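Local coordinates for protein crustacyanin (PDB 1I4U) that binds the carotenoid astaxanthin, as one of the lipocalin subunits of the complex that gives the lobster carapace its blue colour, at residues A[108-119]-A[146-157]; A[68-78]-A[173-181]. All blocks are in the same frame, centred on the assembly; numbering follows the deposited sequence.

Contact 1 (A[108-119]-A[146-157]); sequences LETDYSNYACLY and YVKKCEAAFKNI
Cys-117, on strand 115-119, is joined covalently to Cys-150 of helix 146-156, SG to SG at 2.1 Å, its chi3 near the relaxed right angle of a disulfide. The bond sits where the two backbones come nearest and draws helix against sheet. Beside it the packing is tight and apolar. Phe-154 suits its place by being flat: the ring edge approaches the strand, CZ 3.3 Å from Leu-118 O, while CE2 rests on Cys-117 CB. Leu-108 reaches tip to tip with Ile-157, their CD1 atoms 3.6 Å apart, and the same leucine methyl lies against Phe-154 CE1. Ile-157 sends CG1 between its own backbone N and carbonyl carbon (chi1 60°), setting CD1, slim enough for a ring face, over the centre of Tyr-119, a CH-pi contact 3.6 Å from the centroid. The hydroxyl of that tyrosine bonds to Asp-131. Buried Tyr-115 completes this side, its CD1 3.6 Å from Tyr-146 CD1 and its CD2 near Cys-150 SG.

This is the lipocalin arrangement, an alpha helix packed outside an antiparallel beta barrel; here it runs nearly along a beta hairpin, 24° from strand 115-119, and strand 108-110 carries a classic bulge, Leu-108 and Glu-109 both facing Cys-117.

The looser side is polar. Glu-109 OE2 accepts, on its anti lone pair, a 2.6 Å hydrogen bond from Tyr-115 OH, and the long aliphatic chain of Lys-149 lies across this pair. A water donates to both Glu-109 OE1 and Lys-149 O, bridging segments that share no direct hydrogen bond. At the hairpin turn Asn-114 CB sits over the centre of the Tyr-146 ring, 3.9 Å from the centroid, and its amide continues over CZ, planes 9° apart; ND2 is tethered to Asp-111 OD2.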
loop_
_atom_site.group_PDB
_atom_site.type_symbol
_atom_site.label_atom_id
_atom_site.label_comp_id
_atom_site.label_asym_id
_atom_site.label_seq_id
_atom_site.Cartn_x
_atom_site.Cartn_y
_atom_site.Cartn_z
ATOM N N LEU A 108 4.090 -16.873 6.724
ATOM C CA LEU A 108 5.096 -17.838 6.253
ATOM C C LEU A 108 5.042 -19.136 7.047
ATOM O O LEU A 108 5.333 -20.221 6.531
ATOM C CB LEU A 108 6.475 -17.237 6.456
ATOM C CG LEU A 108 7.084 -16.331 5.445
ATOM C CD1 LEU A 108 8.552 -16.105 5.795
ATOM C CD2 LEU A 108 6.982 -16.879 4.023
ATOM N N GLU A 109 4.712 -19.027 8.330
ATOM C CA GLU A 109 4.681 -20.179 9.228
ATOM C C GLU A 109 3.960 -19.734 10.510
ATOM O O GLU A 109 4.180 -18.636 11.014
ATOM C CB GLU A 109 6.068 -20.694 9.579
ATOM C CG GLU A 109 6.076 -22.006 10.370
ATOM C CD GLU A 109 7.479 -22.539 10.621
ATOM O OE1 GLU A 109 8.276 -22.591 9.678
ATOM O OE2 GLU A 109 7.794 -22.883 11.786
ATOM N N THR A 110 3.111 -20.622 11.020
ATOM C CA THR A 110 2.504 -20.412 12.319
ATOM C C THR A 110 2.112 -21.765 12.932
ATOM O O THR A 110 1.792 -22.693 12.189
ATOM C CB THR A 110 1.289 -19.496 12.260
ATOM O OG1 THR A 110 0.771 -19.242 13.581
ATOM C CG2 THR A 110 0.156 -20.118 11.468
ATOM N N ASP A 111 2.124 -21.825 14.241
ATOM C CA ASP A 111 1.525 -22.956 14.963
ATOM C C ASP A 111 0.231 -22.536 15.640
ATOM O O ASP A 111 -0.293 -23.367 16.404
ATOM C CB ASP A 111 2.500 -23.598 15.946
ATOM C CG ASP A 111 2.754 -22.765 17.182
ATOM O OD1 ASP A 111 2.340 -21.594 17.187
ATOM O OD2 ASP A 111 3.384 -23.313 18.121
ATOM N N TYR A 112 -0.259 -21.320 15.451
ATOM C CA TYR A 112 -1.479 -20.747 15.969
ATOM C C TYR A 112 -1.466 -20.494 17.482
ATOM O O TYR A 112 -2.065 -19.499 17.889
ATOM C CB TYR A 112 -2.766 -21.549 15.651
ATOM C CG TYR A 112 -2.910 -21.623 14.141
ATOM C CD1 TYR A 112 -3.443 -20.559 13.462
ATOM C CD2 TYR A 112 -2.491 -22.715 13.431
ATOM C CE1 TYR A 112 -3.569 -20.600 12.099
ATOM C CE2 TYR A 112 -2.606 -22.776 12.036
ATOM C CZ TYR A 112 -3.155 -21.696 11.370
ATOM O OH TYR A 112 -3.312 -21.663 9.992
ATOM N N SER A 113 -0.856 -21.366 18.255
ATOM C CA SER A 113 -0.866 -21.250 19.712
ATOM C C SER A 113 0.368 -20.610 20.304
ATOM O O SER A 113 0.288 -20.261 21.507
ATOM C CB SER A 113 -1.096 -22.624 20.315
ATOM O OG SER A 113 -0.137 -23.492 19.940
ATOM N N ASN A 114 1.479 -20.437 19.593
ATOM C CA ASN A 114 2.667 -19.832 20.169
ATOM C C ASN A 114 3.197 -18.679 19.315
ATOM O O ASN A 114 3.516 -17.610 19.846
ATOM C CB ASN A 114 3.781 -20.858 20.355
ATOM C CG ASN A 114 3.341 -21.911 21.350
ATOM O OD1 ASN A 114 3.435 -21.663 22.564
ATOM N ND2 ASN A 114 2.839 -23.005 20.858
ATOM N N TYR A 115 3.345 -18.914 17.998
ATOM C CA TYR A 115 4.054 -17.951 17.168
ATOM C C TYR A 115 3.452 -17.842 15.795
ATOM O O TYR A 115 2.815 -18.770 15.321
ATOM C CB TYR A 115 5.546 -18.400 17.077
ATOM C CG TYR A 115 5.755 -19.593 16.203
ATOM C CD1 TYR A 115 5.538 -20.873 16.704
ATOM C CD2 TYR A 115 6.131 -19.466 14.874
ATOM C CE1 TYR A 115 5.719 -21.985 15.923
ATOM C CE2 TYR A 115 6.300 -20.579 14.092
ATOM C CZ TYR A 115 6.091 -21.828 14.613
ATOM O OH TYR A 115 6.240 -22.988 13.866
ATOM N N ALA A 116 3.829 -16.749 15.117
ATOM C CA ALA A 116 3.586 -16.563 13.708
ATOM C C ALA A 116 4.736 -15.752 13.099
ATOM O O ALA A 116 5.299 -14.847 13.739
ATOM C CB ALA A 116 2.265 -15.888 13.413
ATOM N N CYS A 117 5.114 -16.128 11.874
ATOM C CA CYS A 117 6.170 -15.485 11.126
ATOM C C CYS A 117 5.494 -14.848 9.896
ATOM O O CYS A 117 4.966 -15.580 9.063
ATOM C CB CYS A 117 7.230 -16.487 10.697
ATOM S SG CYS A 117 7.663 -17.783 11.907
ATOM N N LEU A 118 5.521 -13.517 9.839
ATOM C CA LEU A 118 4.768 -12.774 8.809
ATOM C C LEU A 118 5.684 -12.039 7.866
ATOM O O LEU A 118 6.761 -11.560 8.268
ATOM C CB LEU A 118 3.852 -11.768 9.483
ATOM C CG LEU A 118 2.980 -12.325 10.630
ATOM C CD1 LEU A 118 2.135 -11.166 11.194
ATOM C CD2 LEU A 118 2.203 -13.525 10.181
ATOM N N TYR A 119 5.252 -11.915 6.616
ATOM C CA TYR A 119 6.093 -11.341 5.578
ATOM C C TYR A 119 5.284 -10.523 4.578
ATOM O O TYR A 119 4.219 -10.968 4.129
ATOM C CB TYR A 119 6.795 -12.487 4.846
ATOM C CG TYR A 119 7.785 -12.053 3.780
ATOM C CD1 TYR A 119 8.925 -11.365 4.139
ATOM C CD2 TYR A 119 7.586 -12.300 2.431
ATOM C CE1 TYR A 119 9.873 -10.921 3.229
ATOM C CE2 TYR A 119 8.527 -11.881 1.502
ATOM C CZ TYR A 119 9.661 -11.196 1.901
ATOM O OH TYR A 119 10.573 -10.797 0.946
ATOM N N TYR A 146 10.880 -21.126 19.317
ATOM C CA TYR A 146 9.961 -20.576 18.339
ATOM C C TYR A 146 10.572 -19.474 17.494
ATOM O O TYR A 146 10.302 -19.399 16.286
ATOM C CB TYR A 146 8.667 -20.043 19.039
ATOM C CG TYR A 146 8.013 -21.108 19.897
ATOM C CD1 TYR A 146 7.578 -22.299 19.355
ATOM C CD2 TYR A 146 7.865 -20.951 21.266
ATOM C CE1 TYR A 146 6.991 -23.309 20.087
ATOM C CE2 TYR A 146 7.276 -21.974 22.033
ATOM C CZ TYR A 146 6.840 -23.118 21.442
ATOM O OH TYR A 146 6.283 -24.095 22.217
ATOM N N VAL A 147 11.375 -18.606 18.135
ATOM C CA VAL A 147 12.131 -17.595 17.406
ATOM C C VAL A 147 12.959 -18.259 16.330
ATOM O O VAL A 147 12.982 -17.763 15.207
ATOM C CB VAL A 147 13.042 -16.738 18.330
ATOM C CG1 VAL A 147 13.892 -15.780 17.515
ATOM C CG2 VAL A 147 12.147 -16.047 19.366
ATOM N N LYS A 148 13.618 -19.362 16.627
ATOM C CA LYS A 148 14.462 -20.052 15.658
ATOM C C LYS A 148 13.664 -20.646 14.491
ATOM O O LYS A 148 14.153 -20.731 13.368
ATOM C CB LYS A 148 15.217 -21.178 16.360
ATOM C CG LYS A 148 16.416 -20.857 17.221
ATOM C CD LYS A 148 16.834 -22.121 18.000
ATOM C CE LYS A 148 17.942 -21.963 19.009
ATOM N NZ LYS A 148 17.635 -21.084 20.158
ATOM N N LYS A 149 12.414 -21.022 14.784
ATOM C CA LYS A 149 11.547 -21.468 13.689
ATOM C C LYS A 149 11.350 -20.345 12.701
ATOM O O LYS A 149 11.456 -20.527 11.473
ATOM C CB LYS A 149 10.200 -22.026 14.169
ATOM C CG LYS A 149 10.424 -23.366 14.970
ATOM C CD LYS A 149 9.169 -23.775 15.688
ATOM C CE LYS A 149 9.413 -24.415 17.074
ATOM N NZ LYS A 149 10.230 -25.639 16.912
ATOM N N CYS A 150 11.043 -19.123 13.234
ATOM C CA CYS A 150 10.895 -18.032 12.294
ATOM C C CYS A 150 12.226 -17.711 11.614
ATOM O O CYS A 150 12.180 -17.432 10.422
ATOM C CB CYS A 150 10.344 -16.791 12.987
ATOM S SG CYS A 150 8.608 -16.837 13.476
ATOM N N GLU A 151 13.338 -17.770 12.339
ATOM C CA GLU A 151 14.617 -17.452 11.703
ATOM C C GLU A 151 14.824 -18.350 10.500
ATOM O O GLU A 151 15.256 -17.862 9.458
ATOM C CB GLU A 151 15.761 -17.553 12.706
ATOM C CG GLU A 151 17.102 -17.264 12.007
ATOM C CD GLU A 151 18.328 -17.503 12.878
ATOM O OE1 GLU A 151 18.206 -18.075 13.984
ATOM O OE2 GLU A 151 19.455 -17.115 12.489
ATOM N N ALA A 152 14.517 -19.652 10.695
ATOM C CA ALA A 152 14.696 -20.615 9.612
ATOM C C ALA A 152 13.831 -20.242 8.429
ATOM O O ALA A 152 14.256 -20.230 7.281
ATOM C CB ALA A 152 14.412 -22.030 10.068
ATOM N N ALA A 153 12.577 -19.884 8.732
ATOM C CA ALA A 153 11.616 -19.572 7.675
ATOM C C ALA A 153 12.046 -18.366 6.858
ATOM O O ALA A 153 11.922 -18.348 5.636
ATOM C CB ALA A 153 10.216 -19.347 8.228
ATOM N N PHE A 154 12.550 -17.351 7.557
ATOM C CA PHE A 154 12.987 -16.171 6.823
ATOM C C PHE A 154 14.286 -16.415 6.067
ATOM O O PHE A 154 14.420 -15.904 4.941
ATOM C CB PHE A 154 13.094 -15.024 7.821
ATOM C CG PHE A 154 11.745 -14.481 8.304
ATOM C CD1 PHE A 154 10.931 -13.847 7.399
ATOM C CD2 PHE A 154 11.305 -14.613 9.590
ATOM C CE1 PHE A 154 9.714 -13.329 7.794
ATOM C CE2 PHE A 154 10.104 -14.109 9.999
ATOM C CZ PHE A 154 9.248 -13.528 9.101
ATOM N N LYS A 155 15.200 -17.166 6.658
ATOM C CA LYS A 155 16.432 -17.508 5.928
ATOM C C LYS A 155 16.110 -18.279 4.676
ATOM O O LYS A 155 16.755 -18.116 3.628
ATOM C CB LYS A 155 17.359 -18.298 6.828
ATOM C CG LYS A 155 18.164 -17.474 7.828
ATOM C CD LYS A 155 18.815 -18.399 8.802
ATOM C CE LYS A 155 20.128 -18.120 9.437
ATOM N NZ LYS A 155 20.545 -16.710 9.495
ATOM N N ASN A 156 15.091 -19.107 4.761
ATOM C CA ASN A 156 14.695 -19.924 3.618
ATOM C C ASN A 156 14.218 -19.093 2.431
ATOM O O ASN A 156 14.236 -19.591 1.293
ATOM C CB ASN A 156 13.608 -20.918 4.029
ATOM C CG ASN A 156 13.140 -21.880 2.975
ATOM O OD1 ASN A 156 13.819 -22.819 2.545
ATOM N ND2 ASN A 156 11.913 -21.745 2.506
ATOM N N ILE A 157 13.795 -17.852 2.661
ATOM C CA ILE A 157 13.372 -16.969 1.570
ATOM C C ILE A 157 14.341 -15.802 1.411
ATOM O O ILE A 157 14.081 -14.737 0.872
ATOM C CB ILE A 157 11.908 -16.515 1.736
ATOM C CG1 ILE A 157 11.584 -15.742 3.017
ATOM C CG2 ILE A 157 11.006 -17.732 1.627
ATOM C CD1 ILE A 157 10.379 -14.828 2.905
HETATM O O HOH W 1 10.994 -22.848 10.149
#

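Contact 2 (A[68-78]-A[173-181]); sequences TGIAYDGNLLK and CPYDTQKTL
Thr-68 and Gln-178 bring the two backbones closest, CA to CA 5.8 Å, and a second approach joins Lys-78 to Leu-181. In 68-78 the chain turns a corner at Gly-69, whose backbone angles would jam a side chain against the preceding carbonyl, then passes through a type I turn from Ala-71 to Gly-74 and returns as strand 76-78. Across from it, Pro-174 occupies the N-cap position of the short helix 175-178, and a type I turn delivers the C terminus. The lipocalin's tail thus packs on the corner where strand 63-68 ends and on the start of strand 76-85, with the Cys-173 to Cys-51 disulfide pinning it next to strand 52-58.

Gln-178 reaches the strand with an extended chain. Its NE2 donates to Thr-68 OG1 at 3.1 Å, nearly straight (169°) and in the amide plane, and also bonds to Cys-51 O. Thr-68 holds OG1 between its backbone N and carbonyl carbon (chi1 63°), presenting it to the amide. With an alanine here instead of Gln-178, Thr-68 OG1 and Cys-51 O would probably lose their shared donor, and a gap would open beside Gly-69 CA.

Leu-76 supplies branched apolar bulk: CD2 slides past Pro-174 CG at 3.9 Å and meets Gln-178 CG, while CD1 crosses the Thr-177 methyl. Leu-181 lays CD1 against Leu-77 O at 3.9 Å, and its CB meets Lys-78 CB.

Lys-78, bent at chi3, brings NZ 3.0 Å from Leu-181 OXT in a salt bridge, with a weak hydrogen bond to Leu-181 O, pairing its charge with the terminal carboxylate. Gln-178 OE1 is buried with no partner in the model, so the amide's polar grip rests on its NH2 group.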
loop_
_atom_site.group_PDB
_atom_site.type_symbol
_atom_site.label_atom_id
_atom_site.label_comp_id
_atom_site.label_asym_id
_atom_site.label_seq_id
_atom_site.Cartn_x
_atom_site.Cartn_y
_atom_site.Cartn_z
ATOM N N THR A 68 -2.765 -1.828 19.263
ATOM C CA THR A 68 -2.561 -0.829 20.288
ATOM C C THR A 68 -1.119 -0.917 20.789
ATOM O O THR A 68 -0.400 -1.896 20.626
ATOM C CB THR A 68 -3.534 -1.019 21.484
ATOM O OG1 THR A 68 -3.258 -2.289 22.083
ATOM C CG2 THR A 68 -4.977 -0.895 21.034
ATOM N N GLY A 69 -0.723 0.154 21.471
ATOM C CA GLY A 69 0.601 0.203 22.112
ATOM C C GLY A 69 0.970 1.677 22.321
ATOM O O GLY A 69 0.065 2.518 22.422
ATOM N N ILE A 70 2.258 1.935 22.402
ATOM C CA ILE A 70 2.790 3.271 22.641
ATOM C C ILE A 70 3.382 3.779 21.327
ATOM O O ILE A 70 4.250 3.107 20.761
ATOM C CB ILE A 70 3.866 3.285 23.749
ATOM C CG1 ILE A 70 3.471 2.481 24.980
ATOM C CG2 ILE A 70 4.218 4.718 24.103
ATOM C CD1 ILE A 70 2.189 3.007 25.543
ATOM N N ALA A 71 2.935 4.939 20.887
ATOM C CA ALA A 71 3.373 5.592 19.652
ATOM C C ALA A 71 4.763 6.167 19.863
ATOM O O ALA A 71 5.251 6.216 21.013
ATOM C CB ALA A 71 2.389 6.693 19.339
ATOM N N TYR A 72 5.392 6.610 18.774
ATOM C CA TYR A 72 6.742 7.168 18.833
ATOM C C TYR A 72 6.837 8.453 19.649
ATOM O O TYR A 72 7.920 8.801 20.135
ATOM C CB TYR A 72 7.288 7.342 17.402
ATOM C CG TYR A 72 7.732 6.015 16.818
ATOM C CD1 TYR A 72 6.840 5.187 16.107
ATOM C CD2 TYR A 72 9.030 5.532 16.995
ATOM C CE1 TYR A 72 7.259 3.983 15.599
ATOM C CE2 TYR A 72 9.446 4.328 16.501
ATOM C CZ TYR A 72 8.555 3.559 15.794
ATOM O OH TYR A 72 8.963 2.339 15.301
ATOM N N ASP A 73 5.729 9.139 19.877
ATOM C CA ASP A 73 5.714 10.335 20.697
ATOM C C ASP A 73 5.479 10.007 22.169
ATOM O O ASP A 73 5.387 10.887 23.028
ATOM C CB ASP A 73 4.655 11.330 20.234
ATOM C CG ASP A 73 3.216 10.863 20.313
ATOM O OD1 ASP A 73 2.940 9.720 20.724
ATOM O OD2 ASP A 73 2.366 11.710 19.914
ATOM N N GLY A 74 5.305 8.756 22.511
ATOM C CA GLY A 74 5.036 8.385 23.860
ATOM C C GLY A 74 3.587 8.252 24.283
ATOM O O GLY A 74 3.334 7.871 25.452
ATOM N N ASN A 75 2.637 8.547 23.411
ATOM C CA ASN A 75 1.228 8.423 23.781
ATOM C C ASN A 75 0.697 7.056 23.432
ATOM O O ASN A 75 1.144 6.438 22.474
ATOM C CB ASN A 75 0.370 9.505 23.115
ATOM C CG ASN A 75 0.833 10.838 23.718
ATOM O OD1 ASN A 75 0.861 10.940 24.929
ATOM N ND2 ASN A 75 1.185 11.739 22.829
ATOM N N LEU A 76 -0.303 6.625 24.196
ATOM C CA LEU A 76 -1.096 5.462 23.798
ATOM C C LEU A 76 -1.724 5.710 22.426
ATOM O O LEU A 76 -2.160 6.810 22.135
ATOM C CB LEU A 76 -2.214 5.190 24.785
ATOM C CG LEU A 76 -1.811 4.684 26.162
ATOM C CD1 LEU A 76 -2.848 5.009 27.227
ATOM C CD2 LEU A 76 -1.605 3.181 26.085
ATOM N N LEU A 77 -1.842 4.647 21.624
ATOM C CA LEU A 77 -2.373 4.698 20.291
ATOM C C LEU A 77 -3.112 3.419 19.962
ATOM O O LEU A 77 -2.653 2.336 20.286
ATOM C CB LEU A 77 -1.237 4.919 19.256
ATOM C CG LEU A 77 -1.658 4.967 17.791
ATOM C CD1 LEU A 77 -2.583 6.148 17.489
ATOM C CD2 LEU A 77 -0.433 5.072 16.871
ATOM N N LYS A 78 -4.271 3.593 19.351
ATOM C CA LYS A 78 -5.048 2.513 18.780
ATOM C C LYS A 78 -5.195 2.756 17.282
ATOM O O LYS A 78 -5.546 3.887 16.917
ATOM C CB LYS A 78 -6.445 2.363 19.373
ATOM C CG LYS A 78 -7.353 1.296 18.788
ATOM C CD LYS A 78 -8.656 1.178 19.540
ATOM C CE LYS A 78 -9.762 1.771 18.716
ATOM N NZ LYS A 78 -11.046 1.838 19.480
ATOM N N CYS A 173 4.279 -2.647 30.052
ATOM C CA CYS A 173 3.265 -2.254 29.073
ATOM C C CYS A 173 1.885 -2.192 29.707
ATOM O O CYS A 173 1.505 -3.133 30.421
ATOM C CB CYS A 173 3.210 -3.271 27.946
ATOM S SG CYS A 173 4.678 -3.250 26.906
ATOM N N PRO A 174 1.126 -1.140 29.436
ATOM C CA PRO A 174 -0.221 -0.994 30.007
ATOM C C PRO A 174 -1.266 -1.722 29.170
ATOM O O PRO A 174 -2.232 -1.128 28.657
ATOM C CB PRO A 174 -0.438 0.514 30.006
ATOM C CG PRO A 174 0.246 0.930 28.733
ATOM C CD PRO A 174 1.470 0.055 28.649
ATOM N N TYR A 175 -1.138 -3.033 29.068
ATOM C CA TYR A 175 -2.002 -3.803 28.182
ATOM C C TYR A 175 -3.479 -3.692 28.551
ATOM O O TYR A 175 -4.320 -3.644 27.662
ATOM C CB TYR A 175 -1.543 -5.246 28.202
ATOM C CG TYR A 175 -0.197 -5.585 27.654
ATOM C CD1 TYR A 175 0.264 -5.191 26.404
ATOM C CD2 TYR A 175 0.654 -6.393 28.367
ATOM C CE1 TYR A 175 1.517 -5.547 25.922
ATOM C CE2 TYR A 175 1.887 -6.785 27.916
ATOM C CZ TYR A 175 2.320 -6.347 26.689
ATOM O OH TYR A 175 3.554 -6.787 26.275
ATOM N N ASP A 176 -3.783 -3.674 29.847
ATOM C CA ASP A 176 -5.181 -3.626 30.245
ATOM C C ASP A 176 -5.792 -2.293 29.875
ATOM O O ASP A 176 -7.007 -2.220 29.700
ATOM C CB ASP A 176 -5.311 -3.940 31.731
ATOM C CG ASP A 176 -5.310 -5.392 32.077
ATOM O OD1 ASP A 176 -5.310 -6.244 31.173
ATOM O OD2 ASP A 176 -5.290 -5.665 33.323
ATOM N N THR A 177 -4.999 -1.220 29.816
ATOM C CA THR A 177 -5.476 0.051 29.327
ATOM C C THR A 177 -5.613 0.008 27.813
ATOM O O THR A 177 -6.607 0.472 27.235
ATOM C CB THR A 177 -4.529 1.173 29.779
ATOM O OG1 THR A 177 -4.443 1.172 31.209
ATOM C CG2 THR A 177 -5.060 2.523 29.379
ATOM N N GLN A 178 -4.585 -0.518 27.142
ATOM C CA GLN A 178 -4.634 -0.636 25.680
ATOM C C GLN A 178 -5.867 -1.344 25.188
ATOM O O GLN A 178 -6.466 -0.939 24.209
ATOM C CB GLN A 178 -3.396 -1.418 25.199
ATOM C CG GLN A 178 -2.106 -0.671 25.370
ATOM C CD GLN A 178 -0.832 -1.466 25.113
ATOM O OE1 GLN A 178 0.159 -1.320 25.833
ATOM N NE2 GLN A 178 -0.874 -2.280 24.065
ATOM N N LYS A 179 -6.269 -2.394 25.875
ATOM C CA LYS A 179 -7.382 -3.216 25.392
ATOM C C LYS A 179 -8.693 -2.471 25.529
ATOM O O LYS A 179 -9.672 -2.982 24.966
ATOM C CB LYS A 179 -7.311 -4.568 26.068
ATOM C CG LYS A 179 -7.841 -4.641 27.459
ATOM C CD LYS A 179 -7.558 -6.010 28.113
ATOM C CE LYS A 179 -8.279 -6.026 29.486
ATOM N NZ LYS A 179 -7.805 -7.130 30.377
ATOM N N THR A 180 -8.753 -1.327 26.189
ATOM C CA THR A 180 -9.986 -0.539 26.368
ATOM C C THR A 180 -10.006 0.686 25.483
ATOM O O THR A 180 -10.987 1.463 25.460
ATOM C CB THR A 180 -10.149 -0.011 27.809
ATOM O OG1 THR A 180 -9.087 0.933 28.073
ATOM C CG2 THR A 180 -9.996 -1.095 28.838
ATOM N N LEU A 181 -8.957 0.943 24.694
ATOM C CA LEU A 181 -8.922 2.123 23.843
ATOM C C LEU A 181 -9.946 2.010 22.715
ATOM O O LEU A 181 -10.328 0.875 22.364
ATOM C CB LEU A 181 -7.541 2.315 23.226
ATOM C CG LEU A 181 -6.382 2.468 24.196
ATOM C CD1 LEU A 181 -5.096 2.451 23.360
ATOM C CD2 LEU A 181 -6.497 3.755 24.999
ATOM O OXT LEU A 181 -10.377 3.055 22.187
#

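From the N terminus, the chain first reaches 68-78, a corner and hairpin between strands 63-68 and 76-85, and its partner 173-181 comes only at the very end, so contact 2 closes a loop of 94 residues. Contact 1 is nested within it: 108-119 and 146-157 are separated by 26 residues, more than half of them strand. Contact 1 holds helix 144-156 to strands 102-110 and 115-123, whereas contact 2 joins the C-terminal tail to the end of strand 63-68, the corner at Gly-69 and the start of strand 76-85. The two reach the same curled sheet on opposite sides of the chain's centre, with their own centres about 26 Å apart, and do not touch.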